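PDB 1K5C: endopolygalacturonase from Chondrostereum purpureum, which probably hydrolyses the alpha-1,4-galacturonosyl linkages of polygalacturonate within the chain. Local coordinates for residues A[50-62]-A[94-106]. Numbering follows the deposited sequence.
Sequences TFAKTTLDGPLFT and THKPHPFLKIKGS
Phe-100 drives the edge of its ring into the face of Phe-51 in a T-shaped stack, the planes 83° apart and the centroids 4.8 Å from each other. Its CE1 sits over the centre of the Phe-51 ring, a position reached because CG lies anti to the backbone N (chi1 -180°) and brings the ring back toward Phe-51, although CB itself points away from segment 50-62. Without the ring of Phe-51, were an alanine here, the edge of Phe-100 would probably lose the aromatic face it abuts and a gap would open beside it. Leu-60 packs its CB near the edge of Phe-100, while its CD1 meets CB of Pro-97 at 4.0 Å, compact apolar groups suited to this buried seam.

Backbone bonds next to Phe-100 help to hold its side of the stack. Phe-100 O accepts from two successive amides, Leu-60 N at 2.9 Å and Phe-61 N at 3.1 Å, and Lys-102 N returns a bond to Phe-61 O, starting the parallel pairing. Phe-61 and Leu-101 turn to one face, CD2 of Phe-61 against CG of Leu-101 at 3.7 Å; Thr-62 and Lys-102 share the other, where the lysine's NZ runs on to Ser-123 and Gly-125. Gly-58 fits because a CB would collide with Pro-99 O, and proline, which most readily accepts a cis peptide before it, suits the matching turns at Pro-59 and Pro-99. Farther out, His-95 NE2 donates to Asp-57 OD1 (3.0 Å, 152°), with carboxylate and imidazole nearly coplanar, and a water links His-95 ND1 to Thr-54 O.

Two successive coils of the right-handed parallel beta-helix characteristic of this family are thus joined. Strand 101-104 lies between strands 61-65 and 122-127, and inside the coil Phe-77 of strand 76-78 touches Phe-51, Phe-100 and Leu-101, with Val-114 of strand 108-115 also against Phe-100 and Leu-101.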
ATOM      1  N   THR A  50      14.833   4.166  16.379  1.00 10.55           N
ATOM      2  CA  THR A  50      15.801   3.891  15.297  1.00 10.74           C
ATOM      3  C   THR A  50      16.189   2.433  15.327  1.00 10.76           C
ATOM      4  O   THR A  50      16.465   1.884  16.411  1.00 12.76           O
ATOM      5  CB  THR A  50      17.027   4.813  15.461  1.00 11.41           C
ATOM      6  OG1 THR A  50      16.599   6.185  15.366  1.00 12.18           O
ATOM      7  CG2 THR A  50      18.080   4.576  14.367  1.00 12.97           C
ATOM      8  N   PHE A  51      16.245   1.786  14.162  1.00 10.74           N
ATOM      9  CA  PHE A  51      16.540   0.345  14.096  1.00 10.78           C
ATOM     10  C   PHE A  51      17.943   0.178  13.523  1.00 10.72           C
ATOM     11  O   PHE A  51      18.222   0.476  12.342  1.00 10.98           O
ATOM     12  CB  PHE A  51      15.512  -0.342  13.203  1.00 11.30           C
ATOM     13  CG  PHE A  51      14.146  -0.367  13.849  1.00 11.35           C
ATOM     14  CD1 PHE A  51      13.347   0.795  13.952  1.00 11.26           C
ATOM     15  CD2 PHE A  51      13.626  -1.574  14.361  1.00 11.74           C
ATOM     16  CE1 PHE A  51      12.119   0.760  14.563  1.00 12.20           C
ATOM     17  CE2 PHE A  51      12.359  -1.598  14.948  1.00 12.62           C
ATOM     18  CZ  PHE A  51      11.608  -0.421  15.051  1.00 12.33           C
ATOM     19  N   ALA A  52      18.876  -0.275  14.380  1.00 10.96           N
ATOM     20  CA  ALA A  52      20.245  -0.526  13.920  1.00 11.54           C
ATOM     21  C   ALA A  52      20.231  -1.550  12.808  1.00 10.90           C
ATOM     22  O   ALA A  52      19.358  -2.443  12.740  1.00 11.61           O
ATOM     23  CB  ALA A  52      21.093  -1.014  15.117  1.00 12.24           C
ATOM     24  N   LYS A  53      21.248  -1.501  11.934  1.00 11.04           N
ATOM     25  CA  LYS A  53      21.318  -2.467  10.827  1.00 11.05           C
ATOM     26  C   LYS A  53      21.290  -3.895  11.400  1.00 10.67           C
ATOM     27  O   LYS A  53      22.036  -4.237  12.333  1.00 11.71           O
ATOM     28  CB  LYS A  53      22.565  -2.260   9.972  1.00 12.54           C
ATOM     29  CG  LYS A  53      22.482  -3.063   8.672  1.00 14.58           C
ATOM     30  CD  LYS A  53      23.601  -2.781   7.716  1.00 14.87           C
ATOM     31  CE  LYS A  53      23.475  -3.636   6.446  1.00 15.64           C
ATOM     32  NZ  LYS A  53      24.557  -3.330   5.476  1.00 16.09           N
ATOM     33  N   THR A  54      20.433  -4.731  10.812  1.00 11.00           N
ATOM     34  CA  THR A  54      20.131  -6.041  11.366  1.00 11.08           C
ATOM     35  C   THR A  54      20.129  -7.094  10.272  1.00 11.34           C
ATOM     36  O   THR A  54      19.898  -6.796   9.090  1.00 12.20           O
ATOM     37  CB  THR A  54      18.770  -5.980  12.088  1.00 11.09           C
ATOM     38  OG1 THR A  54      18.603  -7.203  12.832  1.00 11.90           O
ATOM     39  CG2 THR A  54      17.594  -5.763  11.146  1.00 12.12           C
ATOM     40  N   THR A  55      20.325  -8.340  10.688  1.00 11.66           N
ATOM     41  CA  THR A  55      20.243  -9.498   9.798  1.00 12.31           C
ATOM     42  C   THR A  55      18.905 -10.197   9.949  1.00 12.31           C
ATOM     43  O   THR A  55      18.651 -11.153   9.155  1.00 13.89           O
ATOM     44  CB  THR A  55      21.405 -10.502  10.008  1.00 13.22           C
ATOM     45  OG1 THR A  55      21.242 -11.107  11.325  1.00 14.28           O
ATOM     46  CG2 THR A  55      22.730  -9.830   9.904  1.00 13.97           C
ATOM     47  N   LEU A  56      18.050  -9.816  10.884  1.00 12.67           N
ATOM     48  CA  LEU A  56      16.764 -10.467  11.040  1.00 12.60           C
ATOM     49  C   LEU A  56      15.834 -10.275   9.871  1.00 12.19           C
ATOM     50  O   LEU A  56      15.854  -9.197   9.218  1.00 13.28           O
ATOM     51  CB  LEU A  56      16.029  -9.954  12.296  1.00 13.39           C
ATOM     52  CG  LEU A  56      16.721 -10.191  13.627  1.00 14.69           C
ATOM     53  CD1 LEU A  56      15.836  -9.689  14.756  1.00 18.49           C
ATOM     54  CD2 LEU A  56      17.096 -11.653  13.838  1.00 19.10           C
ATOM     55  N   ASP A  57      14.952 -11.241   9.671  1.00 12.79           N
ATOM     56  CA  ASP A  57      13.789 -11.009   8.835  1.00 12.96           C
ATOM     57  C   ASP A  57      12.825 -10.025   9.529  1.00 12.51           C
ATOM     58  O   ASP A  57      12.770  -9.946  10.773  1.00 13.79           O
ATOM     59  CB  ASP A  57      13.028 -12.338   8.649  1.00 14.26           C
ATOM     60  CG  ASP A  57      13.745 -13.307   7.711  1.00 16.38           C
ATOM     61  OD1 ASP A  57      14.658 -12.948   6.997  1.00 18.49           O
ATOM     62  OD2 ASP A  57      13.315 -14.495   7.732  1.00 20.80           O
ATOM     63  N   GLY A  58      12.088  -9.288   8.745  1.00 12.66           N
ATOM     64  CA  GLY A  58      11.002  -8.499   9.303  1.00 12.37           C
ATOM     65  C   GLY A  58       9.818  -9.395   9.637  1.00 12.53           C
ATOM     66  O   GLY A  58       9.768 -10.588   9.297  1.00 13.91           O
ATOM     67  N   PRO A  59       8.802  -8.821  10.309  1.00 11.92           N
ATOM     68  CA  PRO A  59       8.756  -7.422  10.705  1.00 11.99           C
ATOM     69  C   PRO A  59       9.678  -7.124  11.880  1.00 11.13           C
ATOM     70  O   PRO A  59       9.907  -7.936  12.772  1.00 11.97           O
ATOM     71  CB  PRO A  59       7.288  -7.246  11.195  1.00 12.50           C
ATOM     72  CG  PRO A  59       6.842  -8.625  11.538  1.00 16.99           C
ATOM     73  CD  PRO A  59       7.578  -9.575  10.641  1.00 13.20           C
ATOM     74  N   LEU A  60      10.236  -5.870  11.866  1.00 10.81           N
ATOM     75  CA  LEU A  60      11.091  -5.452  12.973  1.00 11.07           C
ATOM     76  C   LEU A  60      10.273  -4.806  14.105  1.00 10.77           C
ATOM     77  O   LEU A  60      10.768  -4.763  15.247  1.00 11.62           O
ATOM     78  CB  LEU A  60      12.165  -4.471  12.490  1.00 11.28           C
ATOM     79  CG  LEU A  60      13.098  -5.010  11.400  1.00 11.05           C
ATOM     80  CD1 LEU A  60      14.159  -3.948  11.071  1.00 12.08           C
ATOM     81  CD2 LEU A  60      13.744  -6.348  11.818  1.00 12.09           C
ATOM     82  N   PHE A  61       9.048  -4.374  13.791  1.00 11.09           N
ATOM     83  CA  PHE A  61       8.111  -3.821  14.769  1.00 11.02           C
ATOM     84  C   PHE A  61       6.771  -4.469  14.507  1.00 10.61           C
ATOM     85  O   PHE A  61       6.320  -4.421  13.357  1.00 11.59           O
ATOM     86  CB  PHE A  61       7.999  -2.296  14.592  1.00 11.65           C
ATOM     87  CG  PHE A  61       6.916  -1.660  15.470  1.00 11.47           C
ATOM     88  CD1 PHE A  61       7.161  -1.400  16.784  1.00 13.34           C
ATOM     89  CD2 PHE A  61       5.652  -1.361  14.942  1.00 12.83           C
ATOM     90  CE1 PHE A  61       6.171  -0.807  17.579  1.00 14.10           C
ATOM     91  CE2 PHE A  61       4.705  -0.745  15.732  1.00 13.99           C
ATOM     92  CZ  PHE A  61       4.962  -0.480  17.067  1.00 13.34           C
ATOM     93  N   THR A  62       6.151  -5.030  15.530  1.00 10.80           N
ATOM     94  CA  THR A  62       4.803  -5.591  15.422  1.00 10.97           C
ATOM     95  C   THR A  62       3.951  -5.042  16.568  1.00 11.35           C
ATOM     96  O   THR A  62       4.374  -5.146  17.727  1.00 12.87           O
ATOM     97  CB  THR A  62       4.813  -7.115  15.520  1.00 11.90           C
ATOM     98  OG1 THR A  62       5.648  -7.667  14.484  1.00 12.37           O
ATOM     99  CG2 THR A  62       3.418  -7.706  15.304  1.00 13.81           C
ATOM    100  N   THR A  94      21.179  -7.795  -1.493  1.00 14.54           N
ATOM    101  CA  THR A  94      21.318  -7.803  -0.034  1.00 14.29           C
ATOM    102  C   THR A  94      19.981  -8.213   0.626  1.00 13.85           C
ATOM    103  O   THR A  94      18.883  -7.940   0.108  1.00 13.76           O
ATOM    104  CB  THR A  94      21.713  -6.409   0.469  1.00 14.97           C
ATOM    105  OG1 THR A  94      20.719  -5.474   0.077  1.00 15.57           O
ATOM    106  CG2 THR A  94      23.099  -5.977  -0.070  1.00 17.57           C
ATOM    107  N   HIS A  95      20.103  -8.841   1.810  1.00 15.15           N
ATOM    108  CA  HIS A  95      18.882  -9.093   2.592  1.00 15.12           C
ATOM    109  C   HIS A  95      18.226  -7.790   2.980  1.00 13.80           C
ATOM    110  O   HIS A  95      18.915  -6.869   3.445  1.00 15.85           O
ATOM    111  CB  HIS A  95      19.312  -9.872   3.847  1.00 19.03           C
ATOM    112  CG  HIS A  95      18.174 -10.069   4.777  1.00 18.67           C
ATOM    113  ND1 HIS A  95      17.991  -9.349   5.940  1.00 18.53           N
ATOM    114  CD2 HIS A  95      17.178 -10.968   4.740  1.00 19.28           C
ATOM    115  CE1 HIS A  95      16.919  -9.797   6.590  1.00 16.02           C
ATOM    116  NE2 HIS A  95      16.380 -10.820   5.865  1.00 19.91           N
ATOM    117  N   LYS A  96      16.912  -7.688   2.817  1.00 13.53           N
ATOM    118  CA  LYS A  96      16.142  -6.535   3.264  1.00 13.23           C
ATOM    119  C   LYS A  96      15.162  -6.990   4.351  1.00 12.74           C
ATOM    120  O   LYS A  96      14.217  -7.725   4.017  1.00 15.09           O
ATOM    121  CB  LYS A  96      15.333  -5.888   2.118  1.00 13.72           C
ATOM    122  CG  LYS A  96      16.047  -5.774   0.765  1.00 14.31           C
ATOM    123  CD  LYS A  96      17.279  -4.878   0.840  1.00 14.69           C
ATOM    124  CE  LYS A  96      17.859  -4.511  -0.559  1.00 14.34           C
ATOM    125  NZ  LYS A  96      18.195  -5.682  -1.428  1.00 13.32           N
ATOM    126  N   PRO A  97      15.242  -6.565   5.609  1.00 11.60           N
ATOM    127  CA  PRO A  97      14.193  -6.895   6.561  1.00 11.76           C
ATOM    128  C   PRO A  97      12.855  -6.298   6.085  1.00 11.17           C
ATOM    129  O   PRO A  97      12.767  -5.083   5.859  1.00 12.18           O
ATOM    130  CB  PRO A  97      14.683  -6.238   7.858  1.00 12.73           C
ATOM    131  CG  PRO A  97      16.204  -6.116   7.711  1.00 12.85           C
ATOM    132  CD  PRO A  97      16.361  -5.830   6.211  1.00 12.35           C
ATOM    133  N   HIS A  98      11.849  -7.157   5.941  1.00 11.42           N
ATOM    134  CA  HIS A  98      10.567  -6.659   5.429  1.00 11.36           C
ATOM    135  C   HIS A  98       9.450  -7.567   5.920  1.00 11.12           C
ATOM    136  O   HIS A  98       9.709  -8.774   6.153  1.00 12.43           O
ATOM    137  CB  HIS A  98      10.543  -6.559   3.896  1.00 12.29           C
ATOM    138  CG  HIS A  98      10.582  -7.895   3.203  1.00 12.14           C
ATOM    139  ND1 HIS A  98       9.505  -8.551   2.655  1.00 15.06           N
ATOM    140  CD2 HIS A  98      11.678  -8.711   3.029  1.00 12.43           C
ATOM    141  CE1 HIS A  98       9.936  -9.703   2.126  1.00 16.13           C
ATOM    142  NE2 HIS A  98      11.196  -9.807   2.356  1.00 17.19           N
ATOM    143  N   PRO A  99       8.241  -7.050   6.079  1.00 10.90           N
ATOM    144  CA  PRO A  99       7.947  -5.598   6.135  1.00 10.78           C
ATOM    145  C   PRO A  99       8.705  -4.992   7.306  1.00 10.38           C
ATOM    146  O   PRO A  99       9.214  -5.701   8.194  1.00 11.36           O
ATOM    147  CB  PRO A  99       6.415  -5.579   6.344  1.00 11.22           C
ATOM    148  CG  PRO A  99       6.168  -6.812   7.171  1.00 11.91           C
ATOM    149  CD  PRO A  99       7.119  -7.849   6.591  1.00 12.31           C
ATOM    150  N   PHE A 100       8.735  -3.649   7.352  1.00 10.10           N
ATOM    151  CA  PHE A 100       9.375  -2.978   8.487  1.00 10.38           C
ATOM    152  C   PHE A 100       8.457  -3.047   9.704  1.00 10.27           C
ATOM    153  O   PHE A 100       8.848  -3.554  10.766  1.00 10.58           O
ATOM    154  CB  PHE A 100       9.770  -1.575   8.023  1.00 10.38           C
ATOM    155  CG  PHE A 100      10.465  -0.710   9.056  1.00 10.13           C
ATOM    156  CD1 PHE A 100      11.127  -1.241  10.165  1.00 11.06           C
ATOM    157  CD2 PHE A 100      10.459   0.667   8.883  1.00 11.52           C
ATOM    158  CE1 PHE A 100      11.745  -0.378  11.071  1.00 11.47           C
ATOM    159  CE2 PHE A 100      11.062   1.524   9.770  1.00 11.99           C
ATOM    160  CZ  PHE A 100      11.714   1.001  10.896  1.00 11.30           C
ATOM    161  N   LEU A 101       7.237  -2.480   9.540  1.00 10.22           N
ATOM    162  CA  LEU A 101       6.216  -2.511  10.573  1.00 10.29           C
ATOM    163  C   LEU A 101       5.098  -3.471  10.177  1.00 10.15           C
ATOM    164  O   LEU A 101       4.737  -3.563   9.007  1.00 10.87           O
ATOM    165  CB  LEU A 101       5.557  -1.131  10.749  1.00 10.98           C
ATOM    166  CG  LEU A 101       6.307  -0.077  11.530  1.00 14.64           C
ATOM    167  CD1 LEU A 101       7.583   0.316  10.965  1.00 19.63           C
ATOM    168  CD2 LEU A 101       5.398   1.132  11.748  1.00 15.44           C
ATOM    169  N   LYS A 102       4.514  -4.100  11.207  1.00 10.60           N
ATOM    170  CA  LYS A 102       3.305  -4.929  11.053  1.00 10.49           C
ATOM    171  C   LYS A 102       2.289  -4.460  12.075  1.00 10.19           C
ATOM    172  O   LYS A 102       2.594  -4.375  13.263  1.00 11.13           O
ATOM    173  CB  LYS A 102       3.649  -6.410  11.299  1.00 12.02           C
ATOM    174  CG  LYS A 102       2.463  -7.353  11.383  1.00 14.27           C
ATOM    175  CD  LYS A 102       1.714  -7.361  10.084  1.00 20.02           C
ATOM    176  CE  LYS A 102       1.477  -8.727   9.541  1.00 17.32           C
ATOM    177  NZ  LYS A 102       0.689  -8.682   8.275  1.00 14.54           N
ATOM    178  N   ILE A 103       1.073  -4.151  11.593  1.00 10.75           N
ATOM    179  CA  ILE A 103      -0.043  -3.679  12.430  1.00 11.24           C
ATOM    180  C   ILE A 103      -1.195  -4.661  12.261  1.00 11.59           C
ATOM    181  O   ILE A 103      -1.656  -4.897  11.125  1.00 12.51           O
ATOM    182  CB  ILE A 103      -0.471  -2.262  12.070  1.00 11.91           C
ATOM    183  CG1 ILE A 103       0.687  -1.276  12.191  1.00 12.92           C
ATOM    184  CG2 ILE A 103      -1.682  -1.836  12.925  1.00 13.16           C
ATOM    185  CD1 ILE A 103       0.403   0.114  11.672  1.00 13.90           C
ATOM    186  N   LYS A 104      -1.647  -5.261  13.382  1.00 11.54           N
ATOM    187  CA  LYS A 104      -2.678  -6.260  13.394  1.00 12.24           C
ATOM    188  C   LYS A 104      -3.770  -5.865  14.395  1.00 11.47           C
ATOM    189  O   LYS A 104      -3.487  -5.170  15.392  1.00 12.49           O
ATOM    190  CB  LYS A 104      -2.107  -7.638  13.850  1.00 13.84           C
ATOM    191  CG  LYS A 104      -0.985  -8.160  13.038  1.00 15.96           C
ATOM    192  CD  LYS A 104      -0.661  -9.575  13.469  1.00 22.82           C
ATOM    193  CE  LYS A 104       0.772  -9.905  13.509  1.00 38.71           C
ATOM    194  NZ  LYS A 104       0.783 -11.354  13.914  1.00 29.03           N
ATOM    195  N   GLY A 105      -4.960  -6.405  14.200  1.00 11.84           N
ATOM    196  CA  GLY A 105      -6.051  -6.233  15.155  1.00 11.72           C
ATOM    197  C   GLY A 105      -6.979  -5.099  14.698  1.00 11.67           C
ATOM    198  O   GLY A 105      -7.517  -5.134  13.601  1.00 12.66           O
ATOM    199  N   SER A 106      -7.172  -4.106  15.568  1.00 11.54           N
ATOM    200  CA  SER A 106      -8.112  -3.028  15.253  1.00 11.67           C
ATOM    201  C   SER A 106      -7.734  -1.791  16.072  1.00 11.53           C
ATOM    202  O   SER A 106      -6.935  -1.829  16.993  1.00 12.09           O
ATOM    203  CB  SER A 106      -9.557  -3.442  15.553  1.00 11.68           C
ATOM    204  OG  SER A 106      -9.667  -3.943  16.915  1.00 12.56           O
TER
HETATM  205  O   HOH W   1      19.791  -7.660   6.645  1.00 35.09           O
HETATM  206  O   HOH W   2      12.625 -10.088   5.875  1.00 14.51           O